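Local coordinates for protein peptidyl-prolyl cis-trans isomerase cyclophilin-type (Toxoplasma gondii, PDB 3BO7) that probably catalyses the cis-trans isomerisation of peptide bonds preceding proline, thereby speeding protein folding, and binds the immunosuppressant cyclosporin A, at residues F93-H99 with L129-I135; R78-G82 with S114-E118. Residue numbers count along the deposited sequence, not the author numbering.

Interaction 1. Residues F93-H99 with L129-I135; sequences FDNRLVH and LNNKHTI
Two loops of the cyclophilin beta-barrel meet here. Residues 93-99 precede strand 104-107, and residues 129-135 run into strand 135-141. CA atoms pair Phe93 with Asn131 (5.8 Å), Val98 with Asn130 (5.8 Å) and Leu97 with Ile135 (6.5 Å). Phe93 (chi1 m) lays a ring face over Asn131, whose CA sits 3.6 Å from the ring centroid in a CH-pi contact; Asn131 has left-handed backbone angles (61/20). A type I turn from Asp94 to Leu97 follows, closed by Leu97 N to Asp94 O at 3.0 Å. Asp94 OD1 accepts from Arg96 N at 3.2 Å, an Asx turn, and from Arg96 NE at 2.9 Å in a salt bridge. A water links Asn131 OD1 (2.6 Å) to Asn95 ND2 (3.0 Å, weak). Leu97 CB packs on Ile135 CG2 at 4.0 Å. Val98 CG1 touches Asn130 ND2 at 3.6 Å. His99 (chi1 m, chi2 83°) is sandwiched: Leu129 CB lies 3.9 Å from its ring centroid over one face and Ile135 CD1 3.4 Å over the other. NE2 of this ring hydrogen-bonds to Ser106 OG. The second loop also faces the bound cyclosporin, on which Leu129 and His133 pack. Asn130 OD1 accepts two hydrogen bonds from His99, from N at 2.9 Å and from ND1 at 2.7 Å.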
ATOM      1  N   PHE A  93      15.461  -0.604  -3.089  1.00 32.30           N
ATOM      2  CA  PHE A  93      15.746   0.600  -2.355  1.00 32.32           C
ATOM      3  C   PHE A  93      16.403   1.579  -3.304  1.00 32.85           C
ATOM      4  O   PHE A  93      16.946   1.176  -4.336  1.00 32.96           O
ATOM      5  CB  PHE A  93      16.650   0.296  -1.154  1.00 31.83           C
ATOM      6  CG  PHE A  93      16.131  -0.807  -0.259  1.00 31.64           C
ATOM      7  CD1 PHE A  93      14.810  -0.792   0.202  1.00 30.96           C
ATOM      8  CD2 PHE A  93      16.968  -1.855   0.133  1.00 31.15           C
ATOM      9  CE1 PHE A  93      14.324  -1.815   1.019  1.00 30.62           C
ATOM     10  CE2 PHE A  93      16.492  -2.882   0.963  1.00 30.37           C
ATOM     11  CZ  PHE A  93      15.167  -2.855   1.408  1.00 30.78           C
ATOM     12  N   ASP A  94      16.326   2.863  -2.960  1.00 33.17           N
ATOM     13  CA  ASP A  94      16.903   3.932  -3.752  1.00 33.86           C
ATOM     14  C   ASP A  94      17.040   5.109  -2.804  1.00 34.27           C
ATOM     15  O   ASP A  94      16.122   5.396  -2.042  1.00 34.48           O
ATOM     16  CB  ASP A  94      15.978   4.269  -4.933  1.00 33.91           C
ATOM     17  CG  ASP A  94      16.646   5.154  -5.987  1.00 34.92           C
ATOM     18  OD1 ASP A  94      17.069   6.289  -5.668  1.00 35.38           O
ATOM     19  OD2 ASP A  94      16.707   4.725  -7.157  1.00 35.90           O
ATOM     20  N   ASN A  95      18.185   5.785  -2.838  1.00 34.99           N
ATOM     21  CA  ASN A  95      18.482   6.855  -1.874  1.00 35.49           C
ATOM     22  C   ASN A  95      17.587   8.072  -2.007  1.00 35.06           C
ATOM     23  O   ASN A  95      17.444   8.845  -1.066  1.00 35.24           O
ATOM     24  CB  ASN A  95      19.945   7.308  -1.983  1.00 35.94           C
ATOM     25  CG  ASN A  95      20.931   6.208  -1.651  1.00 37.38           C
ATOM     26  OD1 ASN A  95      21.949   6.061  -2.330  1.00 40.91           O
ATOM     27  ND2 ASN A  95      20.645   5.431  -0.607  1.00 38.15           N
ATOM     28  N   ARG A  96      17.005   8.241  -3.187  1.00 34.84           N
ATOM     29  CA  ARG A  96      16.096   9.346  -3.453  1.00 34.60           C
ATOM     30  C   ARG A  96      14.700   9.055  -2.914  1.00 34.50           C
ATOM     31  O   ARG A  96      13.841   9.945  -2.886  1.00 34.95           O
ATOM     32  CB  ARG A  96      16.053   9.632  -4.953  1.00 34.50           C
ATOM     33  CG  ARG A  96      17.409  10.064  -5.539  1.00 35.16           C
ATOM     34  CD  ARG A  96      17.421   9.949  -7.056  1.00 36.52           C
ATOM     35  NE  ARG A  96      17.472   8.554  -7.491  1.00 39.34           N
ATOM     36  CZ  ARG A  96      17.403   8.151  -8.760  1.00 40.74           C
ATOM     37  NH1 ARG A  96      17.275   9.037  -9.746  1.00 41.38           N
ATOM     38  NH2 ARG A  96      17.455   6.857  -9.043  1.00 39.19           N
ATOM     39  N   LEU A  97      14.485   7.812  -2.482  1.00 34.01           N
ATOM     40  CA  LEU A  97      13.216   7.381  -1.907  1.00 33.48           C
ATOM     41  C   LEU A  97      13.347   7.050  -0.422  1.00 33.56           C
ATOM     42  O   LEU A  97      13.891   6.005  -0.042  1.00 33.25           O
ATOM     43  CB  LEU A  97      12.637   6.193  -2.682  1.00 33.27           C
ATOM     44  CG  LEU A  97      12.164   6.468  -4.111  1.00 32.43           C
ATOM     45  CD1 LEU A  97      11.664   5.187  -4.755  1.00 32.11           C
ATOM     46  CD2 LEU A  97      11.098   7.558  -4.135  1.00 31.05           C
ATOM     47  N   VAL A  98      12.835   7.963   0.403  1.00 33.67           N
ATOM     48  CA  VAL A  98      12.890   7.862   1.859  1.00 33.80           C
ATOM     49  C   VAL A  98      11.492   8.046   2.475  1.00 34.33           C
ATOM     50  O   VAL A  98      10.626   8.688   1.871  1.00 34.55           O
ATOM     51  CB  VAL A  98      13.907   8.863   2.466  1.00 33.75           C
ATOM     52  CG1 VAL A  98      15.332   8.522   2.008  1.00 33.51           C
ATOM     53  CG2 VAL A  98      13.549  10.313   2.114  1.00 33.15           C
ATOM     54  N   HIS A  99      11.275   7.462   3.657  1.00 34.38           N
ATOM     55  CA  HIS A  99       9.986   7.536   4.344  1.00 34.54           C
ATOM     56  C   HIS A  99       9.844   8.882   5.045  1.00 35.29           C
ATOM     57  O   HIS A  99       9.742   8.957   6.271  1.00 35.27           O
ATOM     58  CB  HIS A  99       9.819   6.381   5.343  1.00 34.35           C
ATOM     59  CG  HIS A  99       9.920   5.025   4.718  1.00 33.19           C
ATOM     60  ND1 HIS A  99      11.128   4.409   4.470  1.00 32.41           N
ATOM     61  CD2 HIS A  99       8.966   4.184   4.258  1.00 31.73           C
ATOM     62  CE1 HIS A  99      10.913   3.236   3.903  1.00 32.67           C
ATOM     63  NE2 HIS A  99       9.608   3.075   3.764  1.00 32.53           N
ATOM     64  N   LEU A 129      12.600   3.097   8.748  1.00 30.59           N
ATOM     65  CA  LEU A 129      12.146   2.075   7.796  1.00 30.21           C
ATOM     66  C   LEU A 129      12.905   2.097   6.462  1.00 30.33           C
ATOM     67  O   LEU A 129      12.788   1.159   5.667  1.00 30.30           O
ATOM     68  CB  LEU A 129      10.620   2.134   7.575  1.00 29.66           C
ATOM     69  CG  LEU A 129       9.754   2.067   8.841  1.00 28.81           C
ATOM     70  CD1 LEU A 129       8.265   2.118   8.522  1.00 27.73           C
ATOM     71  CD2 LEU A 129      10.078   0.831   9.669  1.00 27.56           C
ATOM     72  N   ASN A 130      13.697   3.148   6.232  1.00 30.51           N
ATOM     73  CA  ASN A 130      14.524   3.236   5.036  1.00 30.66           C
ATOM     74  C   ASN A 130      15.409   1.995   4.888  1.00 30.82           C
ATOM     75  O   ASN A 130      15.986   1.513   5.864  1.00 30.82           O
ATOM     76  CB  ASN A 130      15.393   4.495   5.046  1.00 30.69           C
ATOM     77  CG  ASN A 130      14.584   5.787   5.017  1.00 31.31           C
ATOM     78  OD1 ASN A 130      13.375   5.790   4.768  1.00 31.24           O
ATOM     79  ND2 ASN A 130      15.262   6.901   5.275  1.00 30.85           N
ATOM     80  N   ASN A 131      15.513   1.491   3.660  1.00 31.12           N
ATOM     81  CA  ASN A 131      16.306   0.290   3.362  1.00 31.82           C
ATOM     82  C   ASN A 131      15.826  -0.969   4.108  1.00 31.67           C
ATOM     83  O   ASN A 131      16.580  -1.926   4.272  1.00 31.94           O
ATOM     84  CB  ASN A 131      17.810   0.541   3.590  1.00 31.79           C
ATOM     85  CG  ASN A 131      18.313   1.757   2.845  1.00 33.09           C
ATOM     86  OD1 ASN A 131      18.216   1.818   1.624  1.00 34.63           O
ATOM     87  ND2 ASN A 131      18.847   2.740   3.579  1.00 32.72           N
ATOM     88  N   LYS A 132      14.582  -0.941   4.579  1.00 31.80           N
ATOM     89  CA  LYS A 132      13.928  -2.123   5.125  1.00 32.05           C
ATOM     90  C   LYS A 132      12.635  -2.404   4.367  1.00 32.00           C
ATOM     91  O   LYS A 132      12.169  -3.545   4.329  1.00 32.37           O
ATOM     92  CB  LYS A 132      13.631  -1.946   6.613  1.00 32.49           C
ATOM     93  CG  LYS A 132      14.867  -1.926   7.517  1.00 33.91           C
ATOM     94  CD  LYS A 132      15.245  -3.311   8.000  1.00 36.87           C
ATOM     95  CE  LYS A 132      16.052  -3.213   9.283  1.00 39.69           C
ATOM     96  NZ  LYS A 132      16.921  -4.406   9.503  1.00 42.83           N
ATOM     97  N   HIS A 133      12.065  -1.350   3.778  1.00 31.27           N
ATOM     98  CA  HIS A 133      10.799  -1.426   3.062  1.00 30.64           C
ATOM     99  C   HIS A 133      10.887  -0.762   1.677  1.00 30.34           C
ATOM    100  O   HIS A 133      11.376   0.368   1.552  1.00 30.62           O
ATOM    101  CB  HIS A 133       9.687  -0.805   3.918  1.00 30.23           C
ATOM    102  CG  HIS A 133       9.476  -1.516   5.219  1.00 29.90           C
ATOM    103  ND1 HIS A 133       8.593  -2.567   5.362  1.00 28.65           N
ATOM    104  CD2 HIS A 133      10.068  -1.357   6.426  1.00 29.24           C
ATOM    105  CE1 HIS A 133       8.642  -3.015   6.602  1.00 26.92           C
ATOM    106  NE2 HIS A 133       9.531  -2.301   7.268  1.00 27.80           N
ATOM    107  N   THR A 134      10.438  -1.478   0.648  1.00 29.48           N
ATOM    108  CA  THR A 134      10.378  -0.942  -0.700  1.00 29.31           C
ATOM    109  C   THR A 134       9.337   0.167  -0.767  1.00 29.45           C
ATOM    110  O   THR A 134       8.139  -0.095  -0.630  1.00 29.23           O
ATOM    111  CB  THR A 134       9.995  -2.019  -1.747  1.00 29.28           C
ATOM    112  OG1 THR A 134      10.984  -3.057  -1.773  1.00 29.04           O
ATOM    113  CG2 THR A 134       9.885  -1.397  -3.139  1.00 28.38           C
ATOM    114  N   ILE A 135       9.814   1.398  -0.941  1.00 29.31           N
ATOM    115  CA  ILE A 135       8.969   2.533  -1.253  1.00 29.30           C
ATOM    116  C   ILE A 135       8.732   2.446  -2.741  1.00 30.00           C
ATOM    117  O   ILE A 135       9.691   2.390  -3.523  1.00 29.95           O
ATOM    118  CB  ILE A 135       9.667   3.880  -0.927  1.00 29.25           C
ATOM    119  CG1 ILE A 135       9.730   4.082   0.590  1.00 28.69           C
ATOM    120  CG2 ILE A 135       8.947   5.057  -1.619  1.00 28.23           C
ATOM    121  CD1 ILE A 135      10.815   5.023   1.045  1.00 28.40           C
TER
HETATM  122  O   HOH W   1      18.105   4.008   0.165  1.00 43.11           O

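Interaction 2. Residues R78-G82 with S114-E118; sequences RSISG and SNLSE
Residues 78-82 and 114-118 are irregular loop segments that cross at a single close point, where Ser81 CA and Leu116 CA are 4.2 Å apart. The backbone of 78-81 is extended. Leu116 has the unusual phi/psi of -125/-88, and Ser117 follows at -137/-15. Leu116 takes the mt rotamer (chi1 -72°, chi2 179°). Its methyls lie against the other backbone: CD1 is 3.4 Å from Ser79 O, and CD2 is 3.5 Å from Ser81 N. Ser79 (chi1 m) points its CB toward the partner segment. Its OG stands 3.6 Å from Ser117 OG, but each hydroxyl has its own partners: Glu63 for Ser79, Gly60 and Tyr42 for Ser117. Ser117 takes the p rotamer (chi1 79°), and its CB sits 3.4 Å from Ile80 O. The Ile80 side chain (chi1 p, chi2 t) has its CB directed away, so this residue meets Leu116 and Ser117 through its carbonyl. Ser81 also takes the p rotamer (chi1 69°); its CB is 4.2 Å from Leu116 CD2, while its OG hydrogen-bonds to Ala87 O. A CA-H...O contact joins Ser81 CA to Leu116 O at 3.5 Å, with 151° at the hydrogen. Asn115 (chi1 m) leads its amide away, to Asp91 and Phe89. Glu118 (chi1 m, chi2 t) forms a salt bridge with Arg61 and packs on the bound cyclosporin. The arrangement joins two long loops beside helix 28-39 of the cyclophilin barrel, with the second loop leading into strand 119-122 at the edge of the cyclosporin-binding site.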
ATOM      1  N   ARG A  78      -5.160 -16.256   0.144  1.00 46.51           N
ATOM      2  CA  ARG A  78      -3.897 -15.867   0.782  1.00 45.26           C
ATOM      3  C   ARG A  78      -3.146 -14.804  -0.028  1.00 44.24           C
ATOM      4  O   ARG A  78      -3.349 -14.676  -1.244  1.00 44.12           O
ATOM      5  CB  ARG A  78      -2.998 -17.081   1.087  1.00 45.07           C
ATOM      6  CG  ARG A  78      -2.304 -17.710  -0.097  1.00 45.48           C
ATOM      7  CD  ARG A  78      -1.221 -18.715   0.345  1.00 46.21           C
ATOM      8  NE  ARG A  78      -1.801 -19.960   0.866  1.00 49.40           N
ATOM      9  CZ  ARG A  78      -1.357 -21.191   0.601  1.00 49.88           C
ATOM     10  NH1 ARG A  78      -0.311 -21.385  -0.200  1.00 49.96           N
ATOM     11  NH2 ARG A  78      -1.977 -22.239   1.132  1.00 49.81           N
ATOM     12  N   SER A  79      -2.287 -14.051   0.660  1.00 42.53           N
ATOM     13  CA  SER A  79      -1.511 -12.988   0.043  1.00 41.02           C
ATOM     14  C   SER A  79      -0.472 -13.548  -0.923  1.00 40.51           C
ATOM     15  O   SER A  79       0.253 -14.496  -0.610  1.00 40.57           O
ATOM     16  CB  SER A  79      -0.852 -12.106   1.105  1.00 40.75           C
ATOM     17  OG  SER A  79      -1.791 -11.225   1.695  1.00 39.67           O
ATOM     18  N   ILE A  80      -0.433 -12.953  -2.106  1.00 39.52           N
ATOM     19  CA  ILE A  80       0.474 -13.345  -3.168  1.00 38.92           C
ATOM     20  C   ILE A  80       0.996 -12.068  -3.812  1.00 38.84           C
ATOM     21  O   ILE A  80       0.396 -11.003  -3.643  1.00 38.85           O
ATOM     22  CB  ILE A  80      -0.249 -14.202  -4.250  1.00 39.03           C
ATOM     23  CG1 ILE A  80      -1.604 -13.576  -4.631  1.00 38.21           C
ATOM     24  CG2 ILE A  80      -0.400 -15.660  -3.782  1.00 38.44           C
ATOM     25  CD1 ILE A  80      -2.179 -14.073  -5.949  1.00 38.80           C
ATOM     26  N   SER A  81       2.106 -12.163  -4.538  1.00 38.27           N
ATOM     27  CA  SER A  81       2.523 -11.064  -5.391  1.00 37.84           C
ATOM     28  C   SER A  81       1.746 -11.142  -6.710  1.00 37.90           C
ATOM     29  O   SER A  81       1.034 -12.120  -6.957  1.00 37.65           O
ATOM     30  CB  SER A  81       4.027 -11.113  -5.640  1.00 37.80           C
ATOM     31  OG  SER A  81       4.368 -12.212  -6.455  1.00 37.29           O
ATOM     32  N   GLY A  82       1.893 -10.118  -7.551  1.00 37.73           N
ATOM     33  CA  GLY A  82       1.233 -10.084  -8.853  1.00 37.76           C
ATOM     34  C   GLY A  82       1.856 -10.947  -9.942  1.00 37.93           C
ATOM     35  O   GLY A  82       1.260 -11.115 -10.999  1.00 38.18           O
ATOM     36  N   SER A 114      10.550 -10.349   1.194  1.00 33.01           N
ATOM     37  CA  SER A 114       9.305 -11.053   1.509  1.00 32.74           C
ATOM     38  C   SER A 114       8.096 -10.223   1.087  1.00 32.31           C
ATOM     39  O   SER A 114       7.066 -10.216   1.763  1.00 32.52           O
ATOM     40  CB  SER A 114       9.227 -11.372   3.002  1.00 32.62           C
ATOM     41  OG  SER A 114       9.437 -10.208   3.774  1.00 32.83           O
ATOM     42  N   ASN A 115       8.231  -9.538  -0.045  1.00 31.88           N
ATOM     43  CA  ASN A 115       7.188  -8.666  -0.571  1.00 31.19           C
ATOM     44  C   ASN A 115       6.118  -9.453  -1.317  1.00 30.81           C
ATOM     45  O   ASN A 115       6.416 -10.233  -2.222  1.00 31.20           O
ATOM     46  CB  ASN A 115       7.790  -7.615  -1.506  1.00 30.88           C
ATOM     47  CG  ASN A 115       8.769  -6.705  -0.814  1.00 31.01           C
ATOM     48  OD1 ASN A 115       8.387  -5.888   0.021  1.00 31.69           O
ATOM     49  ND2 ASN A 115      10.045  -6.820  -1.175  1.00 30.82           N
ATOM     50  N   LEU A 116       4.871  -9.242  -0.929  1.00 30.46           N
ATOM     51  CA  LEU A 116       3.747  -9.865  -1.593  1.00 29.96           C
ATOM     52  C   LEU A 116       2.751  -8.807  -2.057  1.00 29.53           C
ATOM     53  O   LEU A 116       2.855  -8.319  -3.187  1.00 29.31           O
ATOM     54  CB  LEU A 116       3.101 -10.934  -0.691  1.00 29.86           C
ATOM     55  CG  LEU A 116       3.910 -12.230  -0.501  1.00 30.25           C
ATOM     56  CD1 LEU A 116       3.188 -13.194   0.432  1.00 30.22           C
ATOM     57  CD2 LEU A 116       4.212 -12.913  -1.833  1.00 29.28           C
ATOM     58  N   SER A 117       1.813  -8.439  -1.185  1.00 29.52           N
ATOM     59  CA  SER A 117       0.757  -7.484  -1.533  1.00 29.72           C
ATOM     60  C   SER A 117       0.431  -6.410  -0.483  1.00 29.60           C
ATOM     61  O   SER A 117      -0.227  -5.428  -0.792  1.00 29.52           O
ATOM     62  CB  SER A 117      -0.515  -8.231  -1.929  1.00 29.66           C
ATOM     63  OG  SER A 117      -1.214  -8.696  -0.793  1.00 30.55           O
ATOM     64  N   GLU A 118       0.884  -6.602   0.753  1.00 29.93           N
ATOM     65  CA  GLU A 118       0.584  -5.661   1.833  1.00 29.91           C
ATOM     66  C   GLU A 118       1.439  -4.410   1.744  1.00 29.50           C
ATOM     67  O   GLU A 118       2.638  -4.478   1.460  1.00 29.38           O
ATOM     68  CB  GLU A 118       0.738  -6.314   3.206  1.00 29.38           C
ATOM     69  CG  GLU A 118      -0.464  -7.098   3.620  1.00 31.51           C
ATOM     70  CD  GLU A 118      -0.420  -7.548   5.078  1.00 35.17           C
ATOM     71  OE1 GLU A 118      -0.451  -6.683   5.992  1.00 35.83           O
ATOM     72  OE2 GLU A 118      -0.386  -8.783   5.302  1.00 37.46           O
TER

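Overall arrangement
Both interactions are loop-to-loop contacts of one cyclophilin domain, with centres about 18 Å apart. Each is partly buried. Segments 93-99 and 78-82 belong to the same long connection between strands 56-59 and 104-107, and the four segments alternate along the chain. Interaction 1 buries more surface, 617 Å² against 259 Å², and mixes ring packing with direct hydrogen bonds; its outer end is exposed at Phe93 and Asn131. Interaction 2 relies on van der Waals contacts and one CA-H...O contact, its serine hydroxyls hydrogen-bonding outside both segments, Ser79 and Ser81 within their own connection. The two touch by packing: Thr134 OG1, hydrogen-bonded to Glu92 N, lies 3.9 Å from Asn115 ND2. Each reaches the bound cyclosporin.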